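PDB 1TTZ: conserved hypothetical protein from Xanthomonas campestris, which is of uncharacterised function but belongs to the glutaredoxin-like branch of the thioredoxin superfamily and may act in thiol-disulfide exchange. Local coordinates for residues A2-Q7 against F30-D35. Numbering follows the deposited sequence.
Sequences ALTLYQ and FSVFID
Strand 3-7 and residues 30-33 of strand 29-33 run parallel, 4.6 Å apart at their axes with a -30° twist, and five backbone bonds join the two segments: F30 N to L3 O, L5 N to F30 O, V32 N to L5 O, Q7 N to V32 O and I34 N to Q7 O. The last runs almost in line with the Q7 carbonyl, whose oxygen also receives the CA hydrogen of F33, CA to O 3.2 Å. On the face with L5 and S31, Q7 does most of the side-chain work. Its CG sits between the backbone N and carbonyl carbon (chi1 61°), and from there the chain runs extended alongside F33, pointing the same way. The amide plane lies 26° from the F33 ring plane, and Q7 CG comes within 3.4 Å of F33 CE1. NE2 reaches back to S31 OG at 2.7 Å, a weak, bent bond. L5 CD2 lies 4.0 Å from S31 OG, while L5 itself packs on A17 and V18 of helix 12-23. On the face of T4, Y6, F30 and V32 the side-chain contacts are apolar: V32 puts CG2 against T4 CG2, 3.7 Å apart, and CG1 against CE2 of the Y6 ring at 3.8 Å. T4 CG2 also sits over one face of that ring, toward its rim, and the Y6 ring stacks with Y44. At the N-terminal end of the pair, A2 CB touches F30 CE2. The helix between the strands makes this a beta-alpha-beta unit, as at the start of the thioredoxin fold. Q7, its amide in weak contact with S31 OG and alongside the F33 ring, also touches C14 of a possible thioredoxin-type CxxC, so its side chain would lie close to the redox site if that motif is functional.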
ATOM      1  N   ALA A   2       9.900  -7.578   2.197  1.00  7.68           N
ATOM      2  CA  ALA A   2       9.385  -6.182   2.327  1.00 10.44           C
ATOM      3  C   ALA A   2       8.216  -5.921   1.384  1.00  9.92           C
ATOM      4  O   ALA A   2       8.107  -6.533   0.322  1.00 12.06           O
ATOM      5  CB  ALA A   2      10.505  -5.184   2.044  1.00  8.26           C
ATOM      6  N   LEU A   3       7.344  -5.004   1.783  1.00  8.50           N
ATOM      7  CA  LEU A   3       6.183  -4.643   0.979  1.00  6.56           C
ATOM      8  C   LEU A   3       6.494  -3.371   0.201  1.00  6.86           C
ATOM      9  O   LEU A   3       7.462  -2.678   0.501  1.00  6.03           O
ATOM     10  CB  LEU A   3       4.977  -4.390   1.886  1.00  5.79           C
ATOM     11  CG  LEU A   3       4.551  -5.560   2.776  1.00  6.71           C
ATOM     12  CD1 LEU A   3       3.468  -5.098   3.736  1.00  7.06           C
ATOM     13  CD2 LEU A   3       4.052  -6.708   1.910  1.00  3.52           C
ATOM     14  N   THR A   4       5.681  -3.081  -0.809  1.00  6.53           N
ATOM     15  CA  THR A   4       5.849  -1.867  -1.588  1.00  4.82           C
ATOM     16  C   THR A   4       4.548  -1.101  -1.414  1.00  4.19           C
ATOM     17  O   THR A   4       3.475  -1.616  -1.727  1.00  3.77           O
ATOM     18  CB  THR A   4       6.041  -2.151  -3.098  1.00  5.38           C
ATOM     19  OG1 THR A   4       7.139  -3.048  -3.288  1.00  6.10           O
ATOM     20  CG2 THR A   4       6.316  -0.860  -3.849  1.00  7.92           C
ATOM     21  N   LEU A   5       4.635   0.113  -0.891  1.00  2.52           N
ATOM     22  CA  LEU A   5       3.444   0.925  -0.716  1.00  3.41           C
ATOM     23  C   LEU A   5       3.410   2.017  -1.772  1.00  4.80           C
ATOM     24  O   LEU A   5       4.191   2.968  -1.721  1.00  4.81           O
ATOM     25  CB  LEU A   5       3.406   1.574   0.674  1.00  2.42           C
ATOM     26  CG  LEU A   5       2.229   2.553   0.853  1.00  1.38           C
ATOM     27  CD1 LEU A   5       0.921   1.767   0.931  1.00  1.00           C
ATOM     28  CD2 LEU A   5       2.408   3.397   2.115  1.00  1.00           C
ATOM     29  N   TYR A   6       2.523   1.870  -2.747  1.00  5.03           N
ATOM     30  CA  TYR A   6       2.398   2.887  -3.765  1.00  8.03           C
ATOM     31  C   TYR A   6       1.492   3.969  -3.190  1.00  9.24           C
ATOM     32  O   TYR A   6       0.382   3.691  -2.730  1.00  8.31           O
ATOM     33  CB  TYR A   6       1.798   2.308  -5.053  1.00  6.05           C
ATOM     34  CG  TYR A   6       2.727   1.354  -5.758  1.00  6.40           C
ATOM     35  CD1 TYR A   6       2.604  -0.025  -5.592  1.00  8.88           C
ATOM     36  CD2 TYR A   6       3.759   1.831  -6.565  1.00  5.85           C
ATOM     37  CE1 TYR A   6       3.494  -0.912  -6.220  1.00  8.92           C
ATOM     38  CE2 TYR A   6       4.648   0.955  -7.196  1.00  7.23           C
ATOM     39  CZ  TYR A   6       4.508  -0.411  -7.019  1.00  7.99           C
ATOM     40  OH  TYR A   6       5.369  -1.275  -7.653  1.00  9.56           O
ATOM     41  N   GLN A   7       1.986   5.199  -3.183  1.00 10.05           N
ATOM     42  CA  GLN A   7       1.209   6.316  -2.678  1.00 12.73           C
ATOM     43  C   GLN A   7       1.552   7.592  -3.426  1.00 13.78           C
ATOM     44  O   GLN A   7       2.424   7.601  -4.293  1.00 11.59           O
ATOM     45  CB  GLN A   7       1.446   6.506  -1.173  1.00 14.45           C
ATOM     46  CG  GLN A   7       2.876   6.819  -0.752  1.00 14.99           C
ATOM     47  CD  GLN A   7       3.009   7.033   0.753  1.00 12.58           C
ATOM     48  OE1 GLN A   7       2.307   7.856   1.339  1.00  8.35           O
ATOM     49  NE2 GLN A   7       3.915   6.290   1.382  1.00 13.00           N
ATOM     50  N   PHE A  30       8.584  -0.321   1.687  1.00  5.61           N
ATOM     51  CA  PHE A  30       9.206   0.841   1.067  1.00  8.03           C
ATOM     52  C   PHE A  30       8.169   1.562   0.226  1.00  8.69           C
ATOM     53  O   PHE A  30       7.398   0.933  -0.496  1.00  8.01           O
ATOM     54  CB  PHE A  30      10.383   0.417   0.187  1.00  6.56           C
ATOM     55  CG  PHE A  30      11.527  -0.155   0.958  1.00  9.82           C
ATOM     56  CD1 PHE A  30      12.254   0.649   1.845  1.00  8.68           C
ATOM     57  CD2 PHE A  30      11.865  -1.501   0.830  1.00  7.45           C
ATOM     58  CE1 PHE A  30      13.305   0.117   2.598  1.00  9.72           C
ATOM     59  CE2 PHE A  30      12.912  -2.042   1.579  1.00 10.66           C
ATOM     60  CZ  PHE A  30      13.632  -1.231   2.464  1.00 10.28           C
ATOM     61  N   SER A  31       8.156   2.882   0.325  1.00  7.44           N
ATOM     62  CA  SER A  31       7.213   3.693  -0.423  1.00  7.81           C
ATOM     63  C   SER A  31       7.719   4.051  -1.810  1.00  7.79           C
ATOM     64  O   SER A  31       8.900   4.316  -2.007  1.00  8.92           O
ATOM     65  CB  SER A  31       6.915   4.995   0.330  1.00  5.67           C
ATOM     66  OG  SER A  31       6.095   4.767   1.457  1.00  7.85           O
ATOM     67  N   VAL A  32       6.805   4.041  -2.770  1.00  8.12           N
ATOM     68  CA  VAL A  32       7.104   4.428  -4.135  1.00  7.58           C
ATOM     69  C   VAL A  32       6.031   5.458  -4.452  1.00  8.39           C
ATOM     70  O   VAL A  32       4.847   5.139  -4.469  1.00  8.99           O
ATOM     71  CB  VAL A  32       6.993   3.245  -5.121  1.00  5.87           C
ATOM     72  CG1 VAL A  32       7.144   3.747  -6.557  1.00  8.20           C
ATOM     73  CG2 VAL A  32       8.068   2.226  -4.835  1.00  4.88           C
ATOM     74  N   PHE A  33       6.450   6.702  -4.658  1.00 10.11           N
ATOM     75  CA  PHE A  33       5.529   7.788  -4.971  1.00 12.79           C
ATOM     76  C   PHE A  33       5.295   7.879  -6.468  1.00 13.13           C
ATOM     77  O   PHE A  33       6.234   8.035  -7.242  1.00 15.41           O
ATOM     78  CB  PHE A  33       6.091   9.091  -4.423  1.00 13.16           C
ATOM     79  CG  PHE A  33       6.096   9.140  -2.934  1.00 14.19           C
ATOM     80  CD1 PHE A  33       4.959   9.541  -2.241  1.00 14.76           C
ATOM     81  CD2 PHE A  33       7.218   8.724  -2.212  1.00 15.97           C
ATOM     82  CE1 PHE A  33       4.929   9.530  -0.842  1.00 15.76           C
ATOM     83  CE2 PHE A  33       7.200   8.707  -0.810  1.00 17.92           C
ATOM     84  CZ  PHE A  33       6.049   9.111  -0.127  1.00 18.13           C
ATOM     85  N   ILE A  34       4.029   7.796  -6.861  1.00 13.20           N
ATOM     86  CA  ILE A  34       3.630   7.808  -8.265  1.00 13.76           C
ATOM     87  C   ILE A  34       3.585   9.182  -8.920  1.00 16.09           C
ATOM     88  O   ILE A  34       3.558   9.288 -10.143  1.00 16.92           O
ATOM     89  CB  ILE A  34       2.230   7.173  -8.420  1.00 11.95           C
ATOM     90  CG1 ILE A  34       1.188   8.063  -7.738  1.00 10.71           C
ATOM     91  CG2 ILE A  34       2.203   5.799  -7.766  1.00 13.04           C
ATOM     92  CD1 ILE A  34      -0.254   7.660  -7.996  1.00  9.13           C
ATOM     93  N   ASP A  35       3.563  10.223  -8.100  1.00 19.83           N
ATOM     94  CA  ASP A  35       3.477  11.597  -8.576  1.00 24.32           C
ATOM     95  C   ASP A  35       4.181  11.940  -9.884  1.00 25.98           C
ATOM     96  O   ASP A  35       3.547  12.415 -10.824  1.00 27.66           O
ATOM     97  CB  ASP A  35       3.942  12.533  -7.464  1.00 24.91           C
ATOM     98  CG  ASP A  35       3.051  12.457  -6.243  1.00 28.15           C
ATOM     99  OD1 ASP A  35       1.939  13.024  -6.277  1.00 30.66           O
ATOM    100  OD2 ASP A  35       3.453  11.813  -5.252  1.00 28.25           O
TER